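PDB 2AWI: PrgX from Enterococcus faecalis, which acts as the receptor for the peptide sex pheromone cCF10 and, as a repressor that probably binds DNA, takes part in regulating conjugation. Local coordinates for residues 29-34 with 38-43; 45-50 with 56-61; 105-110 with 149-154. The protein carries 1 engineered substitution. All coordinates share one frame; numbering follows the deposited sequence.

Contact 1: 29-34 with 38-43; sequences KSVYIK and DSRPIS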
loop_
_atom_site.group_PDB
_atom_site.type_symbol
_atom_site.label_atom_id
_atom_site.label_comp_id
_atom_site.label_asym_id
_atom_site.label_seq_id
_atom_site.Cartn_x
_atom_site.Cartn_y
_atom_site.Cartn_z
ATOM N N LYS A 29 59.805 33.566 12.171
ATOM C CA LYS A 29 58.791 34.193 13.000
ATOM C C LYS A 29 58.291 35.454 12.307
ATOM O O LYS A 29 57.088 35.694 12.215
ATOM C CB LYS A 29 59.386 34.557 14.360
ATOM C CG LYS A 29 58.448 35.328 15.265
ATOM C CD LYS A 29 59.126 35.719 16.567
ATOM C CE LYS A 29 58.188 36.542 17.448
ATOM N NZ LYS A 29 58.819 36.938 18.745
ATOM N N SER A 30 59.229 36.257 11.817
ATOM C CA SER A 30 58.899 37.505 11.143
ATOM C C SER A 30 57.960 37.311 9.955
ATOM O O SER A 30 56.931 37.986 9.854
ATOM C CB SER A 30 60.181 38.203 10.681
ATOM O OG SER A 30 60.990 37.327 9.912
ATOM N N VAL A 31 58.316 36.392 9.058
ATOM C CA VAL A 31 57.493 36.131 7.881
ATOM C C VAL A 31 56.106 35.605 8.242
ATOM O O VAL A 31 55.115 35.983 7.622
ATOM C CB VAL A 31 58.167 35.122 6.930
ATOM C CG1 VAL A 31 57.215 34.770 5.787
ATOM C CG2 VAL A 31 59.455 35.710 6.372
ATOM N N TYR A 32 56.028 34.741 9.246
ATOM C CA TYR A 32 54.741 34.201 9.635
ATOM C C TYR A 32 53.796 35.292 10.105
ATOM O O TYR A 32 52.589 35.206 9.879
ATOM C CB TYR A 32 54.886 33.145 10.733
ATOM C CG TYR A 32 53.548 32.557 11.129
ATOM C CD1 TYR A 32 52.813 33.089 12.184
ATOM C CD2 TYR A 32 52.978 31.525 10.384
ATOM C CE1 TYR A 32 51.539 32.611 12.482
ATOM C CE2 TYR A 32 51.707 31.043 10.667
ATOM C CZ TYR A 32 50.989 31.587 11.714
ATOM O OH TYR A 32 49.721 31.109 11.976
ATOM N N ILE A 33 54.339 36.313 10.763
ATOM C CA ILE A 33 53.518 37.416 11.250
ATOM C C ILE A 33 52.876 38.135 10.072
ATOM O O ILE A 33 51.714 38.532 10.134
ATOM C CB ILE A 33 54.357 38.426 12.080
ATOM C CG1 ILE A 33 54.761 37.778 13.406
ATOM C CG2 ILE A 33 53.559 39.709 12.338
ATOM C CD1 ILE A 33 55.543 38.685 14.329
ATOM N N LYS A 34 53.636 38.298 8.996
ATOM C CA LYS A 34 53.114 38.962 7.809
ATOM C C LYS A 34 52.000 38.120 7.195
ATOM O O LYS A 34 51.014 38.655 6.680
ATOM C CB LYS A 34 54.233 39.198 6.789
ATOM C CG LYS A 34 55.250 40.243 7.229
ATOM C CD LYS A 34 56.308 40.497 6.166
ATOM C CE LYS A 34 57.286 41.577 6.617
ATOM N NZ LYS A 34 58.390 41.800 5.644
ATOM N N ASP A 38 47.894 38.977 6.594
ATOM C CA ASP A 38 47.410 38.925 5.219
ATOM C C ASP A 38 48.187 39.893 4.331
ATOM O O ASP A 38 47.629 40.498 3.415
ATOM C CB ASP A 38 45.911 39.254 5.162
ATOM C CG ASP A 38 45.046 38.165 5.786
ATOM O OD1 ASP A 38 44.377 38.437 6.807
ATOM O OD2 ASP A 38 45.035 37.038 5.247
ATOM N N SER A 39 49.481 40.027 4.608
ATOM C CA SER A 39 50.339 40.920 3.844
ATOM C C SER A 39 51.503 40.169 3.210
ATOM O O SER A 39 52.530 40.752 2.865
ATOM C CB SER A 39 50.860 42.046 4.743
ATOM O OG SER A 39 51.529 41.539 5.883
ATOM N N ARG A 40 51.337 38.862 3.062
ATOM C CA ARG A 40 52.361 38.035 2.443
ATOM C C ARG A 40 51.687 36.785 1.905
ATOM O O ARG A 40 51.099 36.013 2.662
ATOM C CB ARG A 40 53.444 37.652 3.457
ATOM C CG ARG A 40 54.656 36.964 2.825
ATOM C CD ARG A 40 54.825 35.530 3.311
ATOM N NE ARG A 40 55.755 34.772 2.474
ATOM C CZ ARG A 40 56.003 33.472 2.610
ATOM N NH1 ARG A 40 56.861 32.866 1.799
ATOM N NH2 ARG A 40 55.397 32.771 3.558
ATOM N N PRO A 41 51.752 36.576 0.584
ATOM C CA PRO A 41 51.130 35.397 -0.019
ATOM C C PRO A 41 51.621 34.107 0.634
ATOM O O PRO A 41 52.794 33.990 0.996
ATOM C CB PRO A 41 51.552 35.497 -1.484
ATOM C CG PRO A 41 51.677 36.968 -1.701
ATOM C CD PRO A 41 52.388 37.415 -0.446
ATOM N N ILE A 42 50.717 33.149 0.782
ATOM C CA ILE A 42 51.052 31.870 1.375
ATOM C C ILE A 42 51.001 30.808 0.277
ATOM O O ILE A 42 50.087 30.793 -0.546
ATOM C CB ILE A 42 50.066 31.532 2.522
ATOM C CG1 ILE A 42 50.360 30.141 3.087
ATOM C CG2 ILE A 42 48.628 31.631 2.022
ATOM C CD1 ILE A 42 49.516 29.790 4.302
ATOM N N SER A 43 51.999 29.935 0.244
ATOM C CA SER A 43 52.036 28.894 -0.767
ATOM C C SER A 43 51.079 27.766 -0.382
ATOM O O SER A 43 50.734 27.603 0.790
ATOM C CB SER A 43 53.451 28.345 -0.894
ATOM O OG SER A 43 53.662 27.320 0.053
#
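The backbone closes back on helix 29-36 where Ser39 N donates to Lys34 O over 2.9 Å, nearly straight at 167°, while the CA atoms of Lys34 and Ser39 stand 5.2 Å apart. Asp38 reverses the chain, and its positive phi of 66°, with a pair of bonds returning to the final helical turn, Ser39 N to Lys34 O among them, makes this a Schellman motif. Ser39 adds its own side chain: OG reaches Lys34 O at 3.0 Å, so one carbonyl oxygen accepts two bonds from a single residue. Both donors come from the same face of the carbonyl plane, the backbone NH close to the direction of the C=O bond and the hydroxyl well off to its flank. Sequence family and order of helices place this exit in an XRE-type helix-turn-helix domain, in which helix 29-36 would correspond to the recognition helix. Beyond the turn, Arg40 CB packs on Lys34 CB at 3.8 Å. Arg40 CG is anti to the backbone N (chi1 -171°) and the chain then turns past CG, swinging the guanidinium over Val31. There Val31 CG1 lies 3.2 Å above one face of the group, nearer its margin than its centre, and also touches Arg40 CD at 3.5 Å. The same guanidinium makes a weak, long ion pair through NH2 with Glu46 of helix 44-54, and its side chain also meets Met27.

Contact 2: 45-50 with 56-61; sequences EELSKF and VNFFEI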
loop_
_atom_site.group_PDB
_atom_site.type_symbol
_atom_site.label_atom_id
_atom_site.label_comp_id
_atom_site.label_asym_id
_atom_site.label_seq_id
_atom_site.Cartn_x
_atom_site.Cartn_y
_atom_site.Cartn_z
ATOM N N GLU A 45 51.597 24.560 -0.332
ATOM C CA GLU A 45 52.255 23.608 0.551
ATOM C C GLU A 45 52.297 24.138 1.983
ATOM O O GLU A 45 52.036 23.394 2.929
ATOM C CB GLU A 45 53.679 23.311 0.065
ATOM C CG GLU A 45 54.445 22.364 0.986
ATOM C CD GLU A 45 55.798 21.953 0.433
ATOM O OE1 GLU A 45 55.836 21.274 -0.616
ATOM O OE2 GLU A 45 56.826 22.305 1.049
ATOM N N GLU A 46 52.625 25.420 2.139
ATOM C CA GLU A 46 52.688 26.033 3.465
ATOM C C GLU A 46 51.335 25.940 4.159
ATOM O O GLU A 46 51.250 25.544 5.321
ATOM C CB GLU A 46 53.111 27.501 3.358
ATOM C CG GLU A 46 54.484 27.693 2.741
ATOM C CD GLU A 46 54.806 29.149 2.446
ATOM O OE1 GLU A 46 53.887 29.905 2.064
ATOM O OE2 GLU A 46 55.983 29.538 2.574
ATOM N N LEU A 47 50.275 26.298 3.443
ATOM C CA LEU A 47 48.937 26.243 4.015
ATOM C C LEU A 47 48.593 24.806 4.392
ATOM O O LEU A 47 47.989 24.554 5.437
ATOM C CB LEU A 47 47.908 26.797 3.028
ATOM C CG LEU A 47 46.436 26.737 3.454
ATOM C CD1 LEU A 47 46.249 27.383 4.825
ATOM C CD2 LEU A 47 45.585 27.437 2.403
ATOM N N SER A 48 48.982 23.859 3.545
ATOM C CA SER A 48 48.716 22.452 3.827
ATOM C C SER A 48 49.465 22.051 5.108
ATOM O O SER A 48 48.954 21.289 5.927
ATOM C CB SER A 48 49.160 21.583 2.644
ATOM O OG SER A 48 48.894 20.209 2.890
ATOM N N LYS A 49 50.672 22.577 5.282
ATOM C CA LYS A 49 51.455 22.295 6.481
ATOM C C LYS A 49 50.817 22.923 7.720
ATOM O O LYS A 49 50.664 22.261 8.748
ATOM C CB LYS A 49 52.889 22.806 6.323
ATOM C CG LYS A 49 53.785 21.872 5.531
ATOM C CD LYS A 49 55.178 22.456 5.353
ATOM C CE LYS A 49 56.040 21.558 4.473
ATOM N NZ LYS A 49 57.328 22.211 4.097
ATOM N N PHE A 50 50.433 24.192 7.635
ATOM C CA PHE A 50 49.810 24.835 8.790
ATOM C C PHE A 50 48.515 24.106 9.106
ATOM O O PHE A 50 48.163 23.909 10.272
ATOM C CB PHE A 50 49.517 26.309 8.500
ATOM C CG PHE A 50 50.744 27.138 8.230
ATOM C CD1 PHE A 50 51.924 26.917 8.931
ATOM C CD2 PHE A 50 50.699 28.179 7.319
ATOM C CE1 PHE A 50 53.036 27.725 8.732
ATOM C CE2 PHE A 50 51.808 28.994 7.111
ATOM C CZ PHE A 50 52.979 28.767 7.820
ATOM N N VAL A 56 42.885 21.097 11.413
ATOM C CA VAL A 56 41.638 21.471 10.756
ATOM C C VAL A 56 41.803 21.230 9.266
ATOM O O VAL A 56 42.770 21.679 8.662
ATOM C CB VAL A 56 41.300 22.966 11.007
ATOM C CG1 VAL A 56 40.013 23.353 10.276
ATOM C CG2 VAL A 56 41.173 23.212 12.497
ATOM N N ASN A 57 40.850 20.518 8.678
ATOM C CA ASN A 57 40.890 20.178 7.258
ATOM C C ASN A 57 41.217 21.336 6.307
ATOM O O ASN A 57 40.617 22.412 6.360
ATOM C CB ASN A 57 39.573 19.494 6.875
ATOM C CG ASN A 57 39.357 18.187 7.643
ATOM O OD1 ASN A 57 39.939 17.155 7.316
ATOM N ND2 ASN A 57 38.535 18.240 8.683
ATOM N N PHE A 58 42.202 21.089 5.451
ATOM C CA PHE A 58 42.688 22.039 4.455
ATOM C C PHE A 58 41.576 22.716 3.641
ATOM O O PHE A 58 41.580 23.936 3.486
ATOM C CB PHE A 58 43.661 21.311 3.530
ATOM C CG PHE A 58 44.266 22.178 2.467
ATOM C CD1 PHE A 58 45.119 23.219 2.797
ATOM C CD2 PHE A 58 44.020 21.920 1.120
ATOM C CE1 PHE A 58 45.726 23.990 1.804
ATOM C CE2 PHE A 58 44.623 22.687 0.120
ATOM C CZ PHE A 58 45.477 23.723 0.465
ATOM N N PHE A 59 40.625 21.942 3.120
ATOM C CA PHE A 59 39.544 22.530 2.331
ATOM C C PHE A 59 38.650 23.438 3.173
ATOM O O PHE A 59 38.196 24.481 2.703
ATOM C CB PHE A 59 38.681 21.439 1.679
ATOM C CG PHE A 59 39.329 20.751 0.498
ATOM C CD1 PHE A 59 38.691 19.684 -0.126
ATOM C CD2 PHE A 59 40.570 21.150 0.016
ATOM C CE1 PHE A 59 39.281 19.026 -1.209
ATOM C CE2 PHE A 59 41.165 20.496 -1.067
ATOM C CZ PHE A 59 40.521 19.435 -1.676
ATOM N N GLU A 60 38.391 23.038 4.414
ATOM C CA GLU A 60 37.542 23.836 5.284
ATOM C C GLU A 60 38.163 25.207 5.490
ATOM O O GLU A 60 37.459 26.218 5.510
ATOM C CB GLU A 60 37.353 23.166 6.647
ATOM C CG GLU A 60 36.257 23.827 7.459
ATOM C CD GLU A 60 36.154 23.309 8.882
ATOM O OE1 GLU A 60 36.236 22.081 9.065
ATOM O OE2 GLU A 60 35.972 24.128 9.813
ATOM N N ILE A 61 39.482 25.235 5.639
ATOM C CA ILE A 61 40.182 26.494 5.847
ATOM C C ILE A 61 40.035 27.359 4.603
ATOM O O ILE A 61 39.677 28.533 4.705
ATOM C CB ILE A 61 41.688 26.266 6.172
ATOM C CG1 ILE A 61 41.827 25.567 7.528
ATOM C CG2 ILE A 61 42.425 27.596 6.178
ATOM C CD1 ILE A 61 43.273 25.273 7.954
#
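The Phe58 ring turns its edge to helix 44-54: Leu47 CB lies in the ring plane beside CE1, and Leu47 CG approaches the same edge, 3.3 Å from Phe58 CE1. Leu47 CD2 also meets Phe58 CE1, at 3.5 Å, so this single ring carbon is gripped by several atoms of the leucine, and the short separations indicate tight packing. The next carbon of the ring, Phe58 CD1, reaches the backbone at Ser48 CA, 3.8 Å away. A trans chi1 (-179°) sends the Phe58 ring across toward the neighbouring helix. In the Phe50 ring, by contrast, one face lies against its own helix, with Glu46 O 3.2 Å above the plane and off-centre; Phe50 also packs edge-to-face with Tyr32. These segments sit on helices 44-54 and 58-67, the last two of the five in the N-terminal helix-turn-helix domain. The two helices approach at Ser48 and Phe58, whose CA atoms are 6.1 Å apart, and no hydrogen bond links the segments. One turn further along, Ile61 extends the apolar seam: its CG2 touches the other methyl branch of Leu47, CD1, at 4.1 Å, the two side chains running antiparallel alongside one another. Helix 4-14 closes over this seam, with Ile4 against Leu47 and Ile11 against Ile61. Elsewhere on helix 58-67, Phe59 packs edge-to-face with Phe59 of the second subunit.

Contact 3: 105-110 with 149-154; sequences TSLQYF and FGIDCE. Engineered in segment 149-154: Cys153 (natural residue Tyr).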
loop_
_atom_site.group_PDB
_atom_site.type_symbol
_atom_site.label_atom_id
_atom_site.label_comp_id
_atom_site.label_asym_id
_atom_site.label_seq_id
_atom_site.Cartn_x
_atom_site.Cartn_y
_atom_site.Cartn_z
ATOM N N THR A 105 36.241 32.932 -23.964
ATOM C CA THR A 105 37.418 33.306 -23.186
ATOM C C THR A 105 37.895 32.101 -22.380
ATOM O O THR A 105 39.097 31.847 -22.257
ATOM C CB THR A 105 37.087 34.450 -22.203
ATOM O OG1 THR A 105 36.574 35.572 -22.934
ATOM C CG2 THR A 105 38.333 34.876 -21.432
ATOM N N SER A 106 36.935 31.364 -21.828
ATOM C CA SER A 106 37.227 30.182 -21.032
ATOM C C SER A 106 35.974 29.327 -20.937
ATOM O O SER A 106 34.869 29.790 -21.233
ATOM C CB SER A 106 37.676 30.584 -19.621
ATOM O OG SER A 106 36.602 31.129 -18.870
ATOM N N LEU A 107 36.155 28.078 -20.519
ATOM C CA LEU A 107 35.042 27.160 -20.372
ATOM C C LEU A 107 34.032 27.728 -19.380
ATOM O O LEU A 107 32.833 27.510 -19.521
ATOM C CB LEU A 107 35.547 25.799 -19.905
ATOM C CG LEU A 107 36.471 25.100 -20.905
ATOM C CD1 LEU A 107 37.018 23.825 -20.291
ATOM C CD2 LEU A 107 35.712 24.801 -22.194
ATOM N N GLN A 108 34.510 28.462 -18.382
ATOM C CA GLN A 108 33.608 29.051 -17.399
ATOM C C GLN A 108 32.697 30.054 -18.099
ATOM O O GLN A 108 31.477 29.943 -18.030
ATOM C CB GLN A 108 34.402 29.737 -16.283
ATOM C CG GLN A 108 35.107 28.759 -15.359
ATOM C CD GLN A 108 34.134 27.984 -14.480
ATOM O OE1 GLN A 108 34.443 26.892 -14.001
ATOM N NE2 GLN A 108 32.955 28.556 -14.256
ATOM N N TYR A 109 33.290 31.028 -18.785
ATOM C CA TYR A 109 32.501 32.025 -19.504
ATOM C C TYR A 109 31.547 31.381 -20.501
ATOM O O TYR A 109 30.444 31.880 -20.724
ATOM C CB TYR A 109 33.414 33.024 -20.224
ATOM C CG TYR A 109 33.869 34.157 -19.331
ATOM C CD1 TYR A 109 32.957 35.096 -18.851
ATOM C CD2 TYR A 109 35.199 34.262 -18.926
ATOM C CE1 TYR A 109 33.356 36.112 -17.984
ATOM C CE2 TYR A 109 35.610 35.274 -18.059
ATOM C CZ TYR A 109 34.683 36.191 -17.591
ATOM O OH TYR A 109 35.080 37.175 -16.716
ATOM N N PHE A 110 31.955 30.272 -21.107
ATOM C CA PHE A 110 31.047 29.627 -22.040
ATOM C C PHE A 110 29.842 29.151 -21.247
ATOM O O PHE A 110 28.700 29.350 -21.657
ATOM C CB PHE A 110 31.701 28.435 -22.739
ATOM C CG PHE A 110 30.872 27.878 -23.860
ATOM C CD1 PHE A 110 30.502 28.691 -24.928
ATOM C CD2 PHE A 110 30.436 26.558 -23.837
ATOM C CE1 PHE A 110 29.707 28.198 -25.958
ATOM C CE2 PHE A 110 29.637 26.053 -24.863
ATOM C CZ PHE A 110 29.273 26.875 -25.925
ATOM N N PHE A 149 37.005 17.953 -17.935
ATOM C CA PHE A 149 36.967 18.365 -16.539
ATOM C C PHE A 149 35.543 18.648 -16.071
ATOM O O PHE A 149 34.604 18.626 -16.865
ATOM C CB PHE A 149 37.851 19.605 -16.343
ATOM C CG PHE A 149 39.186 19.514 -17.042
ATOM C CD1 PHE A 149 39.319 19.909 -18.373
ATOM C CD2 PHE A 149 40.301 18.989 -16.384
ATOM C CE1 PHE A 149 40.539 19.782 -19.041
ATOM C CE2 PHE A 149 41.534 18.854 -17.041
ATOM C CZ PHE A 149 41.652 19.250 -18.372
ATOM N N GLY A 150 35.395 18.910 -14.775
ATOM C CA GLY A 150 34.091 19.197 -14.213
ATOM C C GLY A 150 33.311 20.214 -15.025
ATOM O O GLY A 150 32.156 19.983 -15.388
ATOM N N ILE A 151 33.943 21.338 -15.335
ATOM C CA ILE A 151 33.269 22.387 -16.090
ATOM C C ILE A 151 32.771 21.901 -17.463
ATOM O O ILE A 151 31.811 22.457 -18.017
ATOM C CB ILE A 151 34.193 23.612 -16.254
ATOM C CG1 ILE A 151 33.451 24.746 -16.958
ATOM C CG2 ILE A 151 35.434 23.214 -17.028
ATOM C CD1 ILE A 151 32.205 25.214 -16.234
ATOM N N ASP A 152 33.413 20.871 -18.011
ATOM C CA ASP A 152 32.981 20.320 -19.294
ATOM C C ASP A 152 31.635 19.625 -19.098
ATOM O O ASP A 152 30.732 19.743 -19.928
ATOM C CB ASP A 152 34.008 19.324 -19.842
ATOM C CG ASP A 152 35.273 20.003 -20.321
ATOM O OD1 ASP A 152 35.167 20.920 -21.163
ATOM O OD2 ASP A 152 36.371 19.620 -19.859
ATOM N N CYS A 153 31.498 18.898 -17.996
ATOM C CA CYS A 153 30.239 18.226 -17.711
ATOM C C CYS A 153 29.167 19.242 -17.317
ATOM O O CYS A 153 27.978 18.985 -17.463
ATOM C CB CYS A 153 30.433 17.174 -16.620
ATOM S SG CYS A 153 31.287 15.691 -17.239
ATOM N N GLU A 154 29.585 20.407 -16.835
ATOM C CA GLU A 154 28.625 21.443 -16.471
ATOM C C GLU A 154 28.106 22.014 -17.790
ATOM O O GLU A 154 26.903 22.195 -17.975
ATOM C CB GLU A 154 29.297 22.544 -15.642
ATOM C CG GLU A 154 28.327 23.561 -15.059
ATOM C CD GLU A 154 29.029 24.670 -14.286
ATOM O OE1 GLU A 154 29.842 24.356 -13.380
ATOM O OE2 GLU A 154 28.766 25.860 -14.581
#
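Within the helical TPR region, Leu107 and Ile151 join the first turns of helices 107-122 and 150-159, their CA atoms 6.7 Å apart. The two side chains cross at an angle: Leu107 CB meets Ile151 CG1 at 3.8 Å, and Leu107 CD1 meets Ile151 CG2 at 3.7 Å. Ile151 spreads both branches over the opposing helix, because an extended path from N to CG1 (chi1 -176°) followed by a chi2 of 59° directs CD1 away from the leucine and toward Gln108. The kink in the Gln108 chain beyond CG brings its amide group over that methyl, with Gln108 CD 3.8 Å from Ile151 CD1. The leucine reaches one residue further as well, Leu107 CD1 lying 3.6 Å from Asp152 OD1, an apolar methyl against a carboxylate oxygen. Polar bonds also form at both helix starts. Phe149 N donates to Asp152 OD2 over 2.6 Å at 172°, using the anti lone pair; the third helical residue thus bonds back to the N-cap backbone NH, as the N3 residue does in a capping box, although the phenylalanine side chain cannot return the bond. On the other helix the N-cap Ser106 accepts a straight but weak bond, Tyr109 N to Ser106 OG 3.3 Å. The Asp152 carboxylate is further bound by Tyr142 OH at OD1 and by a salt bridge from Arg145 at OD2, which fix its rotation and would probably favour the charged form. The second subunit covers this site with part of its N-terminal domain: Leu15 of that subunit packs on Leu107, its Gly55 on Ile151, and its Glu60 accepts from Gly150 N.

From the N terminus the contacts follow in series, none nesting in or crossing another. Contact 1 closes the short turn that leaves helix 29-36, and contact 2 closes the next one, between helices 44-54 and 58-67. These two touch directly, with Ile42 packed on Leu47 and Phe50, so together they tie the later helices of the helix-turn-helix domain into one unit. Contact 3 closes a much longer excursion, through the rest of helix 107-122 and helix 128-142, inside the TPR region. Its centre lies about 27 Å from that of contact 2 and about 34 Å from that of contact 1, without touching either in the same chain. All three contacts also meet the second subunit.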